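Local coordinates for oxalate--CoA ligase (Arabidopsis thaliana, PDB 5IE2), which belongs to the ANL superfamily of AMP-binding enzymes, with a large N-terminal and a smaller C-terminal family region, and holds adenosine-5'-triphosphate in this structure, at residues T432-S437 / K471-K476; Q265-R270 / E302-P307; V58-F63 / F97-S102. All blocks are in the same frame, centred on the assembly; numbering follows the deposited sequence.

Contact 1. Residues T432-S437 / K471-K476; sequences THPDVS and KAFCKK
His433 and Phe473 mark the closest approach of the two backbones, a turn running past the side of a helix, with 7.2 Å between His433 CA and Phe473 CA. The case illustrates how a single aromatic side chain can collect contacts from three consecutive residues, Thr432 to Pro434. Phe473 leaves its helix with CG anti to the backbone N (chi1 179°), which sends the ring straight out to the turn. His433 meets it in a T-shaped arrangement: the imidazole edge points at one face of the phenyl ring, the planes stand at 68°, and the centroids of His433 and Phe473 are 4.9 Å apart. The touching atom is His433 CD2, 3.5 Å from Phe473 CG. On that same face the CA of His433 makes a CH-pi contact, 4.0 Å from the centroid of the Phe473 ring. Thr432 comes instead at the rim, its OG1 lying in the ring plane 3.2 Å from Phe473 CZ; that hydroxyl is hydrogen-bonded to the carbonyl oxygen of Val429. Pro434 CD lies 4.2 Å from Phe473 CE1, neither over the face nor at the edge. The imidazole is fixed from behind by its own turn, a type I beta turn from His433 to Val436. Asp435 N donates to His433 ND1 over 2.9 Å in a nearly straight bond (165°). ND1 acts as the acceptor, so it probably carries no proton, and the bond, tilted slightly out of the ring plane, helps to hold the rotation of the ring. Within the C-terminal family region the turn links helix 423-430 to strand 436-446. Val429 of that helix also packs on Phe473, and Ile470 of helix 467-477 lies against His433, so the aromatic pair sits where two helices and the start of a strand converge.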
loop_
_atom_site.group_PDB
_atom_site.type_symbol
_atom_site.label_atom_id
_atom_site.label_comp_id
_atom_site.label_asym_id
_atom_site.label_seq_id
_atom_site.Cartn_x
_atom_site.Cartn_y
_atom_site.Cartn_z
ATOM N N THR A 432 6.796 1.010 23.438
ATOM C CA THR A 432 6.650 2.017 24.503
ATOM C C THR A 432 7.850 2.027 25.449
ATOM O O THR A 432 7.931 2.898 26.315
ATOM C CB THR A 432 5.375 1.844 25.359
ATOM O OG1 THR A 432 5.461 0.670 26.166
ATOM C CG2 THR A 432 4.131 1.725 24.486
ATOM N N HIS A 433 8.756 1.065 25.315
ATOM C CA HIS A 433 9.940 1.096 26.180
ATOM C C HIS A 433 10.787 2.294 25.778
ATOM O O HIS A 433 11.027 2.497 24.600
ATOM C CB HIS A 433 10.756 -0.177 26.070
ATOM C CG HIS A 433 11.912 -0.221 27.019
ATOM N ND1 HIS A 433 13.035 0.563 26.864
ATOM C CD2 HIS A 433 12.103 -0.932 28.156
ATOM C CE1 HIS A 433 13.874 0.330 27.858
ATOM N NE2 HIS A 433 13.340 -0.583 28.649
ATOM N N PRO A 434 11.244 3.094 26.763
ATOM C CA PRO A 434 11.948 4.364 26.485
ATOM C C PRO A 434 13.130 4.221 25.544
ATOM O O PRO A 434 13.409 5.159 24.776
ATOM C CB PRO A 434 12.450 4.804 27.872
ATOM C CG PRO A 434 11.548 4.151 28.837
ATOM C CD PRO A 434 11.042 2.860 28.201
ATOM N N ASP A 435 13.796 3.062 25.560
ATOM C CA ASP A 435 15.018 2.884 24.772
ATOM C C ASP A 435 14.851 2.035 23.532
ATOM O O ASP A 435 15.837 1.629 22.935
ATOM C CB ASP A 435 16.130 2.258 25.631
ATOM C CG ASP A 435 16.478 3.099 26.826
ATOM O OD1 ASP A 435 16.416 4.336 26.734
ATOM O OD2 ASP A 435 16.817 2.522 27.878
ATOM N N VAL A 436 13.610 1.736 23.144
ATOM C CA VAL A 436 13.374 0.922 21.956
ATOM C C VAL A 436 12.993 1.810 20.770
ATOM O O VAL A 436 12.061 2.621 20.841
ATOM C CB VAL A 436 12.256 -0.146 22.194
ATOM C CG1 VAL A 436 11.898 -0.809 20.913
ATOM C CG2 VAL A 436 12.708 -1.187 23.230
ATOM N N SER A 437 13.746 1.694 19.690
ATOM C CA SER A 437 13.438 2.453 18.487
ATOM C C SER A 437 12.597 1.592 17.562
ATOM O O SER A 437 11.708 2.103 16.851
ATOM C CB SER A 437 14.703 2.910 17.781
ATOM O OG SER A 437 14.994 2.013 16.739
ATOM N N LYS A 471 12.398 -7.719 29.117
ATOM C CA LYS A 471 11.501 -8.668 29.711
ATOM C C LYS A 471 10.829 -8.084 30.953
ATOM O O LYS A 471 9.631 -8.242 31.113
ATOM C CB LYS A 471 12.234 -9.975 30.036
ATOM C CG LYS A 471 12.527 -10.806 28.775
ATOM C CD LYS A 471 13.220 -12.135 29.118
ATOM C CE LYS A 471 12.237 -13.168 29.614
ATOM N NZ LYS A 471 12.858 -14.530 29.794
ATOM N N ALA A 472 11.582 -7.421 31.830
ATOM C CA ALA A 472 10.993 -6.842 33.037
ATOM C C ALA A 472 9.901 -5.803 32.707
ATOM O O ALA A 472 8.787 -5.760 33.328
ATOM C CB ALA A 472 12.108 -6.198 33.909
ATOM N N PHE A 473 10.230 -4.978 31.717
ATOM C CA PHE A 473 9.306 -3.960 31.259
ATOM C C PHE A 473 8.018 -4.624 30.714
ATOM O O PHE A 473 6.898 -4.222 31.039
ATOM C CB PHE A 473 9.981 -3.096 30.199
ATOM C CG PHE A 473 9.095 -2.014 29.648
ATOM C CD1 PHE A 473 8.991 -0.776 30.291
ATOM C CD2 PHE A 473 8.351 -2.237 28.490
ATOM C CE1 PHE A 473 8.172 0.236 29.750
ATOM C CE2 PHE A 473 7.529 -1.275 27.987
ATOM C CZ PHE A 473 7.439 -0.027 28.598
ATOM N N CYS A 474 8.187 -5.634 29.866
ATOM C CA CYS A 474 7.044 -6.396 29.341
ATOM C C CYS A 474 6.219 -7.003 30.463
ATOM O O CYS A 474 5.005 -7.002 30.387
ATOM C CB CYS A 474 7.504 -7.506 28.401
ATOM S SG CYS A 474 8.076 -6.859 26.799
ATOM N N LYS A 475 6.873 -7.519 31.505
ATOM C CA LYS A 475 6.141 -8.145 32.611
ATOM C C LYS A 475 5.301 -7.132 33.359
ATOM O O LYS A 475 4.318 -7.516 34.017
ATOM C CB LYS A 475 7.085 -8.846 33.602
ATOM C CG LYS A 475 7.693 -10.144 33.071
ATOM C CD LYS A 475 8.924 -10.532 33.927
ATOM C CE LYS A 475 9.404 -11.975 33.691
ATOM N NZ LYS A 475 10.686 -12.243 34.429
ATOM N N LYS A 476 5.687 -5.854 33.281
ATOM C CA LYS A 476 4.844 -4.860 33.948
ATOM C C LYS A 476 3.614 -4.421 33.119
ATOM O O LYS A 476 2.715 -3.774 33.631
ATOM C CB LYS A 476 5.716 -3.673 34.374
ATOM C CG LYS A 476 6.320 -3.960 35.771
ATOM C CD LYS A 476 7.486 -3.038 36.183
ATOM C CE LYS A 476 7.939 -3.325 37.641
ATOM N NZ LYS A 476 6.816 -3.345 38.644
#

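Contact 2. Residues Q265-R270 / E302-P307; sequences QIILDR and EAFGAP
The first torsions of Ile267 and Phe304 turn both side chains into the interface between their helices. In Ile267 the CG2 branch stands anti to the backbone N, while in Phe304 CG lies beside the backbone N (chi1 -52°), and the ring tilts over toward helix 261-273. The result is a small example of helix-to-helix packing carried wholly by carbon atoms. Ile267 CG2 does the touching, obliquely at the far end of the ring, 3.7 Å from both Phe304 CZ and Phe304 CE2. The next residue, Leu268, reaches across with a single methyl: its CD2 lies 3.9 Å from Ala303 CB and 4.1 Å from Phe304 CE2, bridging the two neighbours on the second helix. Ala303 plays a double part, for its CB also sits 3.7 Å above the plane of the Phe304 ring, over the ring centre, and so backs one face from within its own helix. Trp246, Tyr279 and His271 meet the same phenyl ring, making it the hub of an aromatic cluster. Directly after Phe304 the helix stops: Gly305 takes a positive phi of 71° and turns the chain toward strand 308-314. Helices 261-273 and 294-304 alternate with parallel strands 256-259, 284-287 and 308-314 in successive beta-alpha-beta crossovers, the layered alpha/beta architecture familiar from the N-terminal domain of ANL enzymes.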
loop_
_atom_site.group_PDB
_atom_site.type_symbol
_atom_site.label_atom_id
_atom_site.label_comp_id
_atom_site.label_asym_id
_atom_site.label_seq_id
_atom_site.Cartn_x
_atom_site.Cartn_y
_atom_site.Cartn_z
ATOM N N GLN A 265 7.736 6.041 11.472
ATOM C CA GLN A 265 8.819 6.025 12.496
ATOM C C GLN A 265 10.069 6.746 11.998
ATOM O O GLN A 265 10.722 7.476 12.784
ATOM C CB GLN A 265 9.169 4.596 12.901
ATOM C CG GLN A 265 8.079 3.963 13.807
ATOM C CD GLN A 265 8.252 2.464 13.944
ATOM O OE1 GLN A 265 8.063 1.711 12.968
ATOM N NE2 GLN A 265 8.626 2.002 15.166
ATOM N N ILE A 266 10.419 6.537 10.737
ATOM C CA ILE A 266 11.567 7.298 10.181
ATOM C C ILE A 266 11.334 8.825 10.179
ATOM O O ILE A 266 12.255 9.620 10.500
ATOM C CB ILE A 266 11.892 6.803 8.744
ATOM C CG1 ILE A 266 12.381 5.365 8.851
ATOM C CG2 ILE A 266 12.917 7.727 8.038
ATOM C CD1 ILE A 266 12.578 4.643 7.553
ATOM N N ILE A 267 10.110 9.241 9.832
ATOM C CA ILE A 267 9.723 10.663 9.831
ATOM C C ILE A 267 9.781 11.220 11.248
ATOM O O ILE A 267 10.228 12.356 11.478
ATOM C CB ILE A 267 8.320 10.815 9.249
ATOM C CG1 ILE A 267 8.369 10.500 7.735
ATOM C CG2 ILE A 267 7.710 12.217 9.537
ATOM C CD1 ILE A 267 6.910 10.330 7.095
ATOM N N LEU A 268 9.347 10.412 12.220
ATOM C CA LEU A 268 9.441 10.837 13.643
ATOM C C LEU A 268 10.886 10.960 14.116
ATOM O O LEU A 268 11.232 11.925 14.821
ATOM C CB LEU A 268 8.716 9.878 14.562
ATOM C CG LEU A 268 7.191 10.078 14.525
ATOM C CD1 LEU A 268 6.538 8.921 15.290
ATOM C CD2 LEU A 268 6.812 11.393 15.164
ATOM N N ASP A 269 11.719 10.008 13.726
ATOM C CA ASP A 269 13.153 10.076 14.063
ATOM C C ASP A 269 13.764 11.385 13.510
ATOM O O ASP A 269 14.598 12.071 14.186
ATOM C CB ASP A 269 13.947 8.905 13.461
ATOM C CG ASP A 269 13.691 7.533 14.156
ATOM O OD1 ASP A 269 13.207 7.467 15.321
ATOM O OD2 ASP A 269 14.009 6.503 13.497
ATOM N N ARG A 270 13.424 11.689 12.260
ATOM C CA ARG A 270 13.940 12.902 11.623
ATOM C C ARG A 270 13.447 14.146 12.385
ATOM O O ARG A 270 14.186 15.161 12.557
ATOM C CB ARG A 270 13.535 12.931 10.147
ATOM C CG ARG A 270 13.755 14.261 9.429
ATOM C CD ARG A 270 15.227 14.486 9.135
ATOM N NE ARG A 270 15.447 15.741 8.427
ATOM C CZ ARG A 270 16.647 16.176 8.047
ATOM N NH1 ARG A 270 17.721 15.451 8.307
ATOM N NH2 ARG A 270 16.762 17.350 7.435
ATOM N N GLU A 302 1.406 14.414 18.391
ATOM C CA GLU A 302 2.139 15.430 19.169
ATOM C C GLU A 302 3.155 16.191 18.325
ATOM O O GLU A 302 3.348 17.408 18.486
ATOM C CB GLU A 302 2.863 14.775 20.342
ATOM C CG GLU A 302 3.587 15.786 21.229
ATOM C CD GLU A 302 2.597 16.721 21.916
ATOM O OE1 GLU A 302 1.700 16.207 22.626
ATOM O OE2 GLU A 302 2.690 17.960 21.718
ATOM N N ALA A 303 3.835 15.475 17.443
ATOM C CA ALA A 303 4.884 16.081 16.623
ATOM C C ALA A 303 4.287 17.024 15.599
ATOM O O ALA A 303 4.815 18.122 15.406
ATOM C CB ALA A 303 5.692 15.022 15.918
ATOM N N PHE A 304 3.215 16.603 14.901
ATOM C CA PHE A 304 2.762 17.373 13.728
ATOM C C PHE A 304 1.383 18.003 13.815
ATOM O O PHE A 304 0.970 18.716 12.896
ATOM C CB PHE A 304 2.834 16.465 12.489
ATOM C CG PHE A 304 4.179 15.815 12.336
ATOM C CD1 PHE A 304 5.362 16.596 12.363
ATOM C CD2 PHE A 304 4.295 14.438 12.267
ATOM C CE1 PHE A 304 6.607 16.004 12.240
ATOM C CE2 PHE A 304 5.521 13.814 12.126
ATOM C CZ PHE A 304 6.719 14.596 12.146
ATOM N N GLY A 305 0.659 17.721 14.888
ATOM C CA GLY A 305 -0.555 18.414 15.245
ATOM C C GLY A 305 -1.747 18.116 14.352
ATOM O O GLY A 305 -2.643 18.948 14.241
ATOM N N ALA A 306 -1.754 16.946 13.702
ATOM C CA ALA A 306 -2.890 16.557 12.864
ATOM C C ALA A 306 -3.454 15.229 13.364
ATOM O O ALA A 306 -2.701 14.420 13.904
ATOM C CB ALA A 306 -2.469 16.432 11.397
ATOM N N PRO A 307 -4.755 15.011 13.170
ATOM C CA PRO A 307 -5.318 13.691 13.544
ATOM C C PRO A 307 -4.701 12.553 12.721
ATOM O O PRO A 307 -4.525 12.681 11.507
ATOM C CB PRO A 307 -6.820 13.837 13.246
ATOM C CG PRO A 307 -6.848 14.895 12.134
ATOM C CD PRO A 307 -5.769 15.886 12.556
#

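Contact 3. Residues V58-F63 / F97-S102; sequences VVALTF and FYLSDS
Ala60 and Leu99 form the tight end of this buried contact, where a strand is covered by a helix. In Leu99, chi1 of -73° and chi2 of 169° together bring the CD2 methyl to 3.4 Å from Ala60 CB, closer than two carbons usually come, so the two methyls are pressed together. At the other end it is the side chains that stand looser, Val58 CG1 being 4.3 Å from Ser102 CB. The backbone oxygen of Ser102, by contrast, sits against the Val58 branches, 3.4 Å from Val58 CG2. The open side is that of Phe97 and Ser100, which the helix turns outward to solvent. Ser102 OG lies within hydrogen-bonding distance of Tyr98 O (2.8 Å) and Leu99 O, and is also hydrogen-bonded to Ser104 OG at the start of the next strand. Helix 92-101 is the crossover from strand 82-85 to strand 104-110, and strand 58-61 lies between those two in the sheet. With no polar bond between the two segments, cohesion here probably rests on close packing and buried carbon, with the Ser102 carbonyl lying against the Val58 methyls.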
loop_
_atom_site.group_PDB
_atom_site.type_symbol
_atom_site.label_atom_id
_atom_site.label_comp_id
_atom_site.label_asym_id
_atom_site.label_seq_id
_atom_site.Cartn_x
_atom_site.Cartn_y
_atom_site.Cartn_z
ATOM N N VAL A 58 -1.430 -7.699 -21.335
ATOM C CA VAL A 58 -0.752 -7.274 -20.077
ATOM C C VAL A 58 0.533 -6.538 -20.425
ATOM O O VAL A 58 1.314 -7.022 -21.253
ATOM C CB VAL A 58 -0.435 -8.472 -19.158
ATOM C CG1 VAL A 58 0.351 -8.007 -17.909
ATOM C CG2 VAL A 58 -1.787 -9.160 -18.738
ATOM N N VAL A 59 0.731 -5.352 -19.848
ATOM C CA VAL A 59 1.947 -4.577 -20.093
ATOM C C VAL A 59 2.673 -4.422 -18.748
ATOM O O VAL A 59 2.100 -3.922 -17.802
ATOM C CB VAL A 59 1.632 -3.196 -20.677
ATOM C CG1 VAL A 59 2.920 -2.325 -20.805
ATOM C CG2 VAL A 59 0.910 -3.291 -22.032
ATOM N N ALA A 60 3.913 -4.863 -18.669
ATOM C CA ALA A 60 4.699 -4.733 -17.424
ATOM C C ALA A 60 5.352 -3.365 -17.387
ATOM O O ALA A 60 5.712 -2.811 -18.434
ATOM C CB ALA A 60 5.794 -5.863 -17.323
ATOM N N LEU A 61 5.412 -2.773 -16.190
ATOM C CA LEU A 61 6.060 -1.453 -16.025
ATOM C C LEU A 61 7.127 -1.568 -14.937
ATOM O O LEU A 61 6.837 -2.103 -13.853
ATOM C CB LEU A 61 5.053 -0.375 -15.613
ATOM C CG LEU A 61 3.963 -0.146 -16.662
ATOM C CD1 LEU A 61 2.746 -0.920 -16.251
ATOM C CD2 LEU A 61 3.652 1.333 -16.789
ATOM N N THR A 62 8.345 -1.088 -15.175
ATOM C CA THR A 62 9.229 -1.000 -14.007
ATOM C C THR A 62 9.956 0.350 -14.040
ATOM O O THR A 62 10.712 0.684 -14.983
ATOM C CB THR A 62 10.193 -2.207 -13.905
ATOM O OG1 THR A 62 10.895 -2.129 -12.647
ATOM C CG2 THR A 62 11.175 -2.259 -15.072
ATOM N N PHE A 63 9.621 1.155 -13.033
ATOM C CA PHE A 63 10.056 2.557 -12.917
ATOM C C PHE A 63 10.292 2.862 -11.443
ATOM O O PHE A 63 9.639 2.257 -10.590
ATOM C CB PHE A 63 8.957 3.515 -13.399
ATOM C CG PHE A 63 8.689 3.515 -14.913
ATOM C CD1 PHE A 63 9.145 4.569 -15.709
ATOM C CD2 PHE A 63 7.829 2.563 -15.494
ATOM C CE1 PHE A 63 8.849 4.605 -17.087
ATOM C CE2 PHE A 63 7.528 2.574 -16.875
ATOM C CZ PHE A 63 8.009 3.620 -17.679
ATOM N N PHE A 97 10.596 -14.549 -13.870
ATOM C CA PHE A 97 9.431 -15.197 -13.274
ATOM C C PHE A 97 8.153 -14.334 -13.349
ATOM O O PHE A 97 7.095 -14.843 -13.716
ATOM C CB PHE A 97 9.676 -15.571 -11.807
ATOM C CG PHE A 97 8.456 -16.173 -11.145
ATOM C CD1 PHE A 97 8.186 -17.526 -11.286
ATOM C CD2 PHE A 97 7.560 -15.379 -10.443
ATOM C CE1 PHE A 97 7.053 -18.094 -10.699
ATOM C CE2 PHE A 97 6.400 -15.930 -9.873
ATOM C CZ PHE A 97 6.160 -17.299 -9.999
ATOM N N TYR A 98 8.235 -13.058 -12.953
ATOM C CA TYR A 98 7.030 -12.246 -12.879
ATOM C C TYR A 98 6.530 -11.846 -14.267
ATOM O O TYR A 98 5.330 -11.694 -14.475
ATOM C CB TYR A 98 7.291 -10.991 -12.006
ATOM C CG TYR A 98 7.366 -11.378 -10.534
ATOM C CD1 TYR A 98 6.263 -11.938 -9.906
ATOM C CD2 TYR A 98 8.545 -11.216 -9.792
ATOM C CE1 TYR A 98 6.312 -12.345 -8.585
ATOM C CE2 TYR A 98 8.610 -11.618 -8.453
ATOM C CZ TYR A 98 7.475 -12.173 -7.852
ATOM O OH TYR A 98 7.478 -12.595 -6.527
ATOM N N LEU A 99 7.443 -11.626 -15.198
ATOM C CA LEU A 99 7.051 -11.336 -16.571
ATOM C C LEU A 99 6.326 -12.531 -17.175
ATOM O O LEU A 99 5.299 -12.347 -17.822
ATOM C CB LEU A 99 8.253 -10.956 -17.429
ATOM C CG LEU A 99 8.871 -9.580 -17.180
ATOM C CD1 LEU A 99 10.189 -9.513 -17.934
ATOM C CD2 LEU A 99 7.936 -8.440 -17.705
ATOM N N SER A 100 6.850 -13.743 -16.967
ATOM C CA SER A 100 6.203 -14.941 -17.493
ATOM C C SER A 100 4.841 -15.185 -16.828
ATOM O O SER A 100 3.832 -15.416 -17.503
ATOM C CB SER A 100 7.110 -16.161 -17.288
ATOM O OG SER A 100 6.438 -17.330 -17.684
ATOM N N ASP A 101 4.816 -15.120 -15.506
ATOM C CA ASP A 101 3.607 -15.407 -14.745
ATOM C C ASP A 101 2.437 -14.452 -15.005
ATOM O O ASP A 101 1.281 -14.865 -14.932
ATOM C CB ASP A 101 3.939 -15.377 -13.254
ATOM C CG ASP A 101 2.799 -15.867 -12.397
ATOM O OD1 ASP A 101 2.507 -17.080 -12.419
ATOM O OD2 ASP A 101 2.182 -15.032 -11.705
ATOM N N SER A 102 2.736 -13.185 -15.298
ATOM C CA SER A 102 1.732 -12.171 -15.581
ATOM C C SER A 102 1.268 -12.219 -17.057
ATOM O O SER A 102 0.334 -11.504 -17.435
ATOM C CB SER A 102 2.319 -10.783 -15.272
ATOM O OG SER A 102 3.429 -10.535 -16.144
#

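Contacts 1 and 2 are neighbours although they fall in different family regions: their centres are 21 Å apart, and Ser437 O packs 3.5 Å from Gln265 NE2. Next to that touch, Gln265 OE1 is hydrogen-bonded to Gln438 NE2, so the C-terminal strand beginning at 436 is tied to helix 261-273. Contact 3 belongs, like contact 2, to the large N-terminal part of the enzyme, but lies across the chain's centre from both, about 36 Å from contact 2 and 44 Å from contact 1 between centres. The pocket holding adenosine-5'-triphosphate is built from residues between 170 and 500, so neither segment of contact 3 lines it.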